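Local coordinates for coiled-coil quantitatively-enriched protein 1 (PDB 7CUJ) that links telomeres to the meiotic centrosome as a molecular adaptor and is required for telomere clustering, telomere length regulation and chromosome segregation, at residues F106-L110 / R283-V289; I144-W149 / H159-C165; N229-N235 / L313-E317. All coordinates share one frame; numbering follows the deposited sequence.

Contact 1: residues F106-L110 / R283-V289; sequences FLQEL and RDIAKNV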
# COMPACT_ATOMS: atom_id res chain seq x y z
N PHE A 106 19.72 28.12 11.72
CA PHE A 106 20.78 28.62 10.87
C PHE A 106 20.61 30.12 10.65
O PHE A 106 21.55 30.89 10.83
CB PHE A 106 20.85 27.87 9.53
CG PHE A 106 21.78 28.50 8.53
CD1 PHE A 106 23.14 28.25 8.57
CD2 PHE A 106 21.30 29.37 7.56
CE1 PHE A 106 24.00 28.84 7.65
CE2 PHE A 106 22.16 29.96 6.65
CZ PHE A 106 23.51 29.70 6.69
N LEU A 107 19.39 30.53 10.26
CA LEU A 107 19.10 31.91 9.91
C LEU A 107 19.28 32.81 11.14
O LEU A 107 19.75 33.94 11.01
CB LEU A 107 17.69 32.00 9.33
CG LEU A 107 17.53 31.46 7.91
CD1 LEU A 107 16.06 31.37 7.53
CD2 LEU A 107 18.29 32.32 6.90
N GLN A 108 18.91 32.30 12.31
CA GLN A 108 19.04 33.03 13.57
C GLN A 108 20.51 33.29 13.86
O GLN A 108 20.90 34.42 14.12
CB GLN A 108 18.41 32.23 14.71
CG GLN A 108 18.33 33.00 16.02
CD GLN A 108 18.35 32.08 17.22
OE1 GLN A 108 19.38 31.52 17.58
NE2 GLN A 108 17.19 31.91 17.84
N GLU A 109 21.32 32.22 13.80
CA GLU A 109 22.71 32.25 14.21
C GLU A 109 23.56 33.00 13.18
O GLU A 109 24.63 33.50 13.51
CB GLU A 109 23.26 30.84 14.44
CG GLU A 109 22.61 30.11 15.61
CD GLU A 109 22.91 30.64 17.00
OE1 GLU A 109 23.93 31.35 17.16
OE2 GLU A 109 22.13 30.34 17.92
N LEU A 110 23.06 33.07 11.94
CA LEU A 110 23.76 33.79 10.88
C LEU A 110 23.80 35.28 11.22
O LEU A 110 24.87 35.88 11.23
CB LEU A 110 23.09 33.54 9.53
CG LEU A 110 23.76 34.20 8.32
CD1 LEU A 110 25.11 33.55 8.03
CD2 LEU A 110 22.87 34.13 7.10
N ARG A 283 25.41 25.96 14.33
CA ARG A 283 26.05 27.20 14.74
C ARG A 283 27.40 27.35 14.04
O ARG A 283 27.73 28.43 13.57
CB ARG A 283 26.18 27.25 16.26
CG ARG A 283 24.88 27.59 16.96
CD ARG A 283 24.90 27.36 18.46
NE ARG A 283 23.57 27.63 19.00
CZ ARG A 283 23.27 27.70 20.29
NH1 ARG A 283 24.21 27.51 21.21
NH2 ARG A 283 22.03 27.96 20.67
N ASP A 284 28.16 26.25 13.98
CA ASP A 284 29.48 26.24 13.37
C ASP A 284 29.38 26.54 11.88
O ASP A 284 30.22 27.24 11.33
CB ASP A 284 30.24 24.95 13.68
CG ASP A 284 30.82 24.90 15.09
OD1 ASP A 284 30.27 25.59 15.98
OD2 ASP A 284 31.82 24.18 15.28
N ILE A 285 28.33 26.00 11.23
CA ILE A 285 28.08 26.29 9.83
C ILE A 285 27.70 27.77 9.69
O ILE A 285 28.16 28.43 8.76
CB ILE A 285 27.03 25.34 9.22
CG1 ILE A 285 27.57 23.92 9.08
CG2 ILE A 285 26.51 25.87 7.89
CD1 ILE A 285 26.50 22.86 8.93
N ALA A 286 26.89 28.27 10.63
CA ALA A 286 26.39 29.64 10.58
C ALA A 286 27.52 30.65 10.80
O ALA A 286 27.58 31.66 10.09
CB ALA A 286 25.28 29.82 11.60
N LYS A 287 28.40 30.37 11.77
CA LYS A 287 29.54 31.22 12.06
C LYS A 287 30.44 31.32 10.83
O LYS A 287 30.87 32.41 10.46
CB LYS A 287 30.31 30.69 13.28
CG LYS A 287 29.65 30.96 14.63
CD LYS A 287 30.27 30.20 15.78
CE LYS A 287 29.57 30.50 17.09
NZ LYS A 287 30.17 29.75 18.23
N ASN A 288 30.70 30.16 10.20
CA ASN A 288 31.59 30.04 9.06
C ASN A 288 31.08 30.86 7.87
O ASN A 288 31.86 31.53 7.20
CB ASN A 288 31.81 28.58 8.65
CG ASN A 288 32.95 27.92 9.39
OD1 ASN A 288 33.92 27.49 8.77
ND2 ASN A 288 32.84 27.82 10.70
N VAL A 289 29.77 30.77 7.61
CA VAL A 289 29.16 31.42 6.46
C VAL A 289 29.16 32.93 6.69
O VAL A 289 29.44 33.69 5.77
CB VAL A 289 27.74 30.87 6.16
CG1 VAL A 289 27.01 31.68 5.10
CG2 VAL A 289 27.78 29.40 5.76

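Contact 2: residues I144-W149 / H159-C165; sequences IDAELW and HPAIWIC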
# COMPACT_ATOMS: atom_id res chain seq x y z
N ILE A 144 16.09 41.31 14.29
CA ILE A 144 16.64 41.26 12.94
C ILE A 144 15.67 41.99 12.01
O ILE A 144 14.47 41.70 12.01
CB ILE A 144 16.91 39.81 12.49
CG1 ILE A 144 17.84 39.07 13.47
CG2 ILE A 144 17.46 39.77 11.07
CD1 ILE A 144 17.78 37.56 13.36
N ASP A 145 16.21 42.93 11.22
CA ASP A 145 15.41 43.77 10.34
C ASP A 145 14.96 42.96 9.13
O ASP A 145 15.56 43.05 8.05
CB ASP A 145 16.16 45.06 9.99
CG ASP A 145 15.39 46.01 9.07
OD1 ASP A 145 14.14 45.94 9.07
OD2 ASP A 145 16.04 46.80 8.37
N ALA A 146 13.88 42.19 9.31
CA ALA A 146 13.34 41.32 8.28
C ALA A 146 11.90 41.72 7.98
O ALA A 146 11.19 42.18 8.87
CB ALA A 146 13.41 39.89 8.75
N GLU A 147 11.46 41.54 6.72
CA GLU A 147 10.09 41.84 6.33
C GLU A 147 9.72 41.15 5.02
O GLU A 147 10.59 40.80 4.23
CB GLU A 147 9.87 43.36 6.29
CG GLU A 147 8.66 43.81 7.09
CD GLU A 147 8.80 45.16 7.78
OE1 GLU A 147 9.94 45.59 8.02
OE2 GLU A 147 7.75 45.77 8.09
N LEU A 148 8.41 40.97 4.79
CA LEU A 148 7.88 40.25 3.64
C LEU A 148 8.00 41.09 2.37
O LEU A 148 7.83 42.31 2.42
CB LEU A 148 6.41 39.89 3.90
CG LEU A 148 6.13 38.79 4.92
CD1 LEU A 148 4.67 38.80 5.34
CD2 LEU A 148 6.51 37.42 4.37
N TRP A 149 8.26 40.42 1.24
CA TRP A 149 8.26 41.04 -0.08
C TRP A 149 6.83 41.19 -0.59
O TRP A 149 5.94 40.45 -0.19
CB TRP A 149 9.12 40.22 -1.05
CG TRP A 149 9.05 40.68 -2.48
CD1 TRP A 149 8.34 40.13 -3.50
CD2 TRP A 149 9.73 41.83 -3.04
NE1 TRP A 149 8.52 40.84 -4.65
CE2 TRP A 149 9.37 41.89 -4.41
CE3 TRP A 149 10.59 42.80 -2.53
CZ2 TRP A 149 9.85 42.88 -5.26
CZ3 TRP A 149 11.07 43.78 -3.37
CH2 TRP A 149 10.70 43.82 -4.72
N HIS A 159 16.51 47.20 1.09
CA HIS A 159 16.60 48.23 2.16
C HIS A 159 16.65 47.58 3.55
O HIS A 159 17.43 48.01 4.39
CB HIS A 159 15.48 49.28 2.02
CG HIS A 159 15.46 49.98 0.71
ND1 HIS A 159 16.49 50.82 0.29
CD2 HIS A 159 14.54 50.00 -0.28
CE1 HIS A 159 16.20 51.31 -0.90
NE2 HIS A 159 15.01 50.83 -1.27
N PRO A 160 15.82 46.55 3.85
CA PRO A 160 15.94 45.79 5.10
C PRO A 160 17.20 44.94 5.17
O PRO A 160 17.96 44.84 4.20
CB PRO A 160 14.71 44.86 5.10
CG PRO A 160 13.78 45.44 4.07
CD PRO A 160 14.68 46.09 3.04
N ALA A 161 17.42 44.33 6.34
CA ALA A 161 18.52 43.39 6.53
C ALA A 161 18.25 42.10 5.76
O ALA A 161 19.19 41.47 5.27
CB ALA A 161 18.74 43.14 8.01
N ILE A 162 16.97 41.72 5.62
CA ILE A 162 16.56 40.55 4.85
C ILE A 162 15.09 40.67 4.42
O ILE A 162 14.21 40.85 5.26
CB ILE A 162 16.86 39.23 5.59
CG1 ILE A 162 16.42 38.00 4.80
CG2 ILE A 162 16.28 39.22 7.00
CD1 ILE A 162 17.11 36.70 5.20
N TRP A 163 14.85 40.56 3.11
CA TRP A 163 13.52 40.35 2.55
C TRP A 163 13.15 38.87 2.65
O TRP A 163 13.99 38.01 2.37
CB TRP A 163 13.46 40.80 1.08
CG TRP A 163 13.44 42.28 0.83
CD1 TRP A 163 14.45 43.03 0.29
CD2 TRP A 163 12.35 43.19 1.06
NE1 TRP A 163 14.07 44.34 0.19
CE2 TRP A 163 12.79 44.47 0.65
CE3 TRP A 163 11.05 43.06 1.58
CZ2 TRP A 163 11.98 45.60 0.74
CZ3 TRP A 163 10.26 44.18 1.67
CH2 TRP A 163 10.71 45.44 1.26
N ILE A 164 11.91 38.58 3.05
CA ILE A 164 11.36 37.23 3.02
C ILE A 164 10.32 37.17 1.90
O ILE A 164 9.26 37.79 2.00
CB ILE A 164 10.74 36.82 4.37
CG1 ILE A 164 11.71 36.99 5.55
CG2 ILE A 164 10.15 35.42 4.31
CD1 ILE A 164 13.00 36.20 5.41
N CYS A 165 10.61 36.38 0.86
CA CYS A 165 9.79 36.34 -0.34
C CYS A 165 9.14 34.97 -0.51
O CYS A 165 9.82 33.94 -0.45
CB CYS A 165 10.60 36.69 -1.57
SG CYS A 165 9.59 37.03 -3.04

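Contact 3: residues N229-N235 / L313-E317; sequences NASFLVN and LSVAE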
# COMPACT_ATOMS: atom_id res chain seq x y z
N ASN A 229 16.04 13.95 -16.81
CA ASN A 229 15.66 13.06 -17.90
C ASN A 229 14.47 12.21 -17.45
O ASN A 229 13.77 12.57 -16.51
CB ASN A 229 16.85 12.25 -18.40
CG ASN A 229 17.53 11.43 -17.32
OD1 ASN A 229 16.90 11.00 -16.36
ND2 ASN A 229 18.83 11.21 -17.47
N ALA A 230 14.27 11.07 -18.13
CA ALA A 230 13.14 10.19 -17.88
C ALA A 230 13.24 9.53 -16.50
O ALA A 230 12.22 9.15 -15.93
CB ALA A 230 13.03 9.17 -18.99
N SER A 231 14.46 9.43 -15.96
CA SER A 231 14.70 8.68 -14.74
C SER A 231 14.83 9.61 -13.53
O SER A 231 15.24 9.16 -12.46
CB SER A 231 15.92 7.79 -14.88
OG SER A 231 17.11 8.57 -14.91
N PHE A 232 14.45 10.88 -13.69
CA PHE A 232 14.65 11.88 -12.66
C PHE A 232 13.77 11.61 -11.44
O PHE A 232 14.26 11.54 -10.32
CB PHE A 232 14.47 13.30 -13.20
CG PHE A 232 14.54 14.37 -12.14
CD1 PHE A 232 15.74 14.67 -11.51
CD2 PHE A 232 13.40 15.07 -11.76
CE1 PHE A 232 15.80 15.64 -10.53
CE2 PHE A 232 13.47 16.05 -10.78
CZ PHE A 232 14.67 16.33 -10.16
N LEU A 233 12.46 11.48 -11.67
CA LEU A 233 11.51 11.26 -10.59
C LEU A 233 11.82 9.94 -9.89
O LEU A 233 11.83 9.88 -8.66
CB LEU A 233 10.07 11.27 -11.14
CG LEU A 233 9.56 12.63 -11.63
CD1 LEU A 233 8.13 12.51 -12.13
CD2 LEU A 233 9.65 13.68 -10.54
N VAL A 234 12.10 8.90 -10.68
CA VAL A 234 12.34 7.56 -10.17
C VAL A 234 13.51 7.57 -9.19
O VAL A 234 13.43 6.97 -8.12
CB VAL A 234 12.49 6.54 -11.32
CG1 VAL A 234 13.18 5.26 -10.88
CG2 VAL A 234 11.16 6.23 -11.97
N ASN A 235 14.58 8.30 -9.55
CA ASN A 235 15.83 8.29 -8.80
C ASN A 235 15.69 9.04 -7.47
O ASN A 235 16.15 8.54 -6.44
CB ASN A 235 17.01 8.77 -9.63
CG ASN A 235 17.49 7.72 -10.62
OD1 ASN A 235 17.56 6.54 -10.30
ND2 ASN A 235 17.82 8.15 -11.83
N LEU A 313 23.19 5.49 -4.99
CA LEU A 313 21.93 5.02 -4.45
C LEU A 313 20.82 5.17 -5.50
O LEU A 313 19.64 5.06 -5.16
CB LEU A 313 21.57 5.82 -3.19
CG LEU A 313 22.39 5.55 -1.93
CD1 LEU A 313 21.86 6.37 -0.77
CD2 LEU A 313 22.38 4.07 -1.57
N SER A 314 21.18 5.41 -6.77
CA SER A 314 20.19 5.51 -7.83
C SER A 314 19.57 4.14 -8.11
O SER A 314 20.17 3.12 -7.80
CB SER A 314 20.78 6.11 -9.08
OG SER A 314 21.59 5.16 -9.76
N VAL A 315 18.36 4.14 -8.70
CA VAL A 315 17.64 2.90 -8.94
C VAL A 315 17.42 2.67 -10.44
O VAL A 315 16.96 1.59 -10.82
CB VAL A 315 16.30 2.83 -8.16
CG1 VAL A 315 16.50 2.81 -6.66
CG2 VAL A 315 15.33 3.94 -8.56
N ALA A 316 17.73 3.66 -11.28
CA ALA A 316 17.44 3.55 -12.71
C ALA A 316 18.50 4.24 -13.57
O ALA A 316 19.28 5.05 -13.08
CB ALA A 316 16.05 4.07 -13.00
N GLU A 317 18.48 3.90 -14.87
CA GLU A 317 19.41 4.39 -15.88
C GLU A 317 20.83 3.93 -15.55
O GLU A 317 21.34 3.05 -16.28
CB GLU A 317 19.32 5.91 -16.05
CG GLU A 317 19.83 6.40 -17.39
CD GLU A 317 19.80 7.91 -17.59
OE1 GLU A 317 20.57 8.61 -16.90
OE2 GLU A 317 19.01 8.38 -18.43

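Contact 1: residues F106-L110 / R283-V289
Phe-106 sets the CD1-CE1 side of its ring obliquely against Ala-286: CE1 lies 3.9 Å from Ala-286 CA, and the neighbouring CD1 meets the CB of the same residue. With CG anti to the backbone N (chi1 170°), the ring swings across to the other helix although its CB does not aim there. The same corner, CE1, touches Ile-285 CG2 at 3.9 Å, the two side chains crossing at about a right angle, while Val-289 CG2 comes in at the ring edge, near its plane.

Ala-286 is the small residue on which the packing turns. Its CB points at helix 102-112 and meets Glu-109 CB at 3.6 Å, and the short side chain lets the backbones draw together until Leu-110 CA and Ala-286 CA are 4.9 Å apart. The short helical segments cross at -46° with their axes 8.4 Å apart. Leu-110 CD1, on helix 102-112, packs against Val-289 CG1, about one turn beyond Ala-286, at 4.0 Å and also rests near the backbone O of Ala-286.

Beside Ala-286 the chemistry changes. Glu-109 bends at chi2, which folds its carboxylate back over the aliphatic part of Arg-283, with Glu-109 CD 3.6 Å from Arg-283 CG. Lys-112 adds a weak, long ion pair to Glu-109 OE2. Ile-14 and Leu-16 of strand 11-16 also touch the Phe-106 side chain. The pairing is thus mainly apolar, with a salt bridge from Glu-109 OE2 to Arg-283 NE at 3.3 Å where the buried carboxylate meets the exposed arginine. The carboxylate and guanidinium planes are 46° apart and no hydrogen bond crosses between the segments, so the pair probably adds electrostatic attraction more than a directed bond.

Contact 2: residues I144-W149 / H159-C165
Trp-149 and Trp-163 meet in a T-shaped stack: the edge of Trp-149 is directed at a face of Trp-163, their six-membered rings 5.4 Å apart between centroids and their planes at 88°. The opposite face of Trp-163 is covered by Pro-160 CG, 3.7 Å above the plane; Phe-123 of strand 121-126 stacks with Trp-163 as well. A sulfur-aromatic contact follows, Cys-165 SG lying 3.4 Å from Trp-149 CD1 and oblique to the ring. Trp-149 NE1 is satisfied by Ser-172 OG.

Backbone hydrogen bonds run in the alternating pattern of parallel strands, from Ile-162 N to Asp-145 O, Glu-147 N to Ile-162 O, Ile-164 N to Glu-147 O (2.8 Å, 167° at the hydrogen) and Trp-149 N to Ile-164 O.

Apolar pairs line the face of the sheet opposite the Trp-163 side chain. Ala-146 CB packs closely on Ile-162 CG2 at 3.4 Å, and Leu-148 CD2 approaches Ile-164 CG2; helix 129-141 touches Leu-148 and Ile-164, and Phe-111 of helix 102-112 touches Ile-162.

Strand 146-148 is an outermost strand, within this chain, of a six-stranded parallel sheet, with strand 162-166 joining it to strand 121-126, an arrangement typical of alpha/beta domains.

Contact 3: residues N229-N235 / L313-E317
Asn-235 sends its side-chain oxygen into the bend of residues 313-317, where OD1 accepts two backbone hydrogen bonds, from Val-315 N and from Ala-316 N, both at 3.0 Å. The Ala-316 donor lies in the carbonyl plane, whereas that of Val-315 is tilted 18° from it. Two successive amides therefore grip one buried oxygen, which probably fixes the rotation of the side-chain amide and ties the course of residues 313-317 to helix 232-243. Ser-314 CB closes in beside OD1 at 3.5 Å. Next to this polar centre the packing is tight: Val-234 CG1, anti to its own N (chi1 161°), reaches Val-315 CG2 at 3.4 Å and Ala-316 CB at 3.8 Å.

Toward the exposed Glu-317 the contact becomes looser. This residue, poorly ordered, stretches its chain past Ser-231, with Glu-317 CB 3.6 Å from Ser-231 OG, to approach Asn-229 from the opposite direction. Asn-229 ND2 gives a weak hydrogen bond to Glu-317 OE1 at 3.2 Å, and the amide and carboxylate planes stand 74° apart. Within its own segment Asn-229 OD1 receives Ser-231 N, closing an Asx turn, and also Ser-231 OG at 2.8 Å, both from the same face of the amide.

The segment 229-235 leads through a type I turn into helix 232-243, whose first turn presents Val-234 and Asn-235 to residues 313-317, the end of this fragment. Phe-40 of helix 34-41 also touches Val-234, and Phe-224 packs against Asn-235 and Ser-314. A chain of another protein forms backbone hydrogen bonds with Val-315 and Glu-317, so residues 313-317 touch both helix 232-243 and that partner.

Overall arrangement
The three contacts lie in one alpha/beta piece of the longer Ccq1 protein. Contacts 1 and 2 are neighbours, their centres 18 Å apart and their nearest atoms about 4 Å, without touching; both draw on helix 102-112, whose Phe-111 packs against Ile-144 and Ile-162. Along the chain, contact 2 falls entirely between the two segments of contact 1. Contact 3 lies on the opposite side of the chain's centre, 34 Å from contact 1 and 38 Å from contact 2 between centres. Its segments alternate in sequence with those of contact 1, linked through the successive helices 232-243 and 275-294. Of the three, only contact 3 is touched by another protein chain.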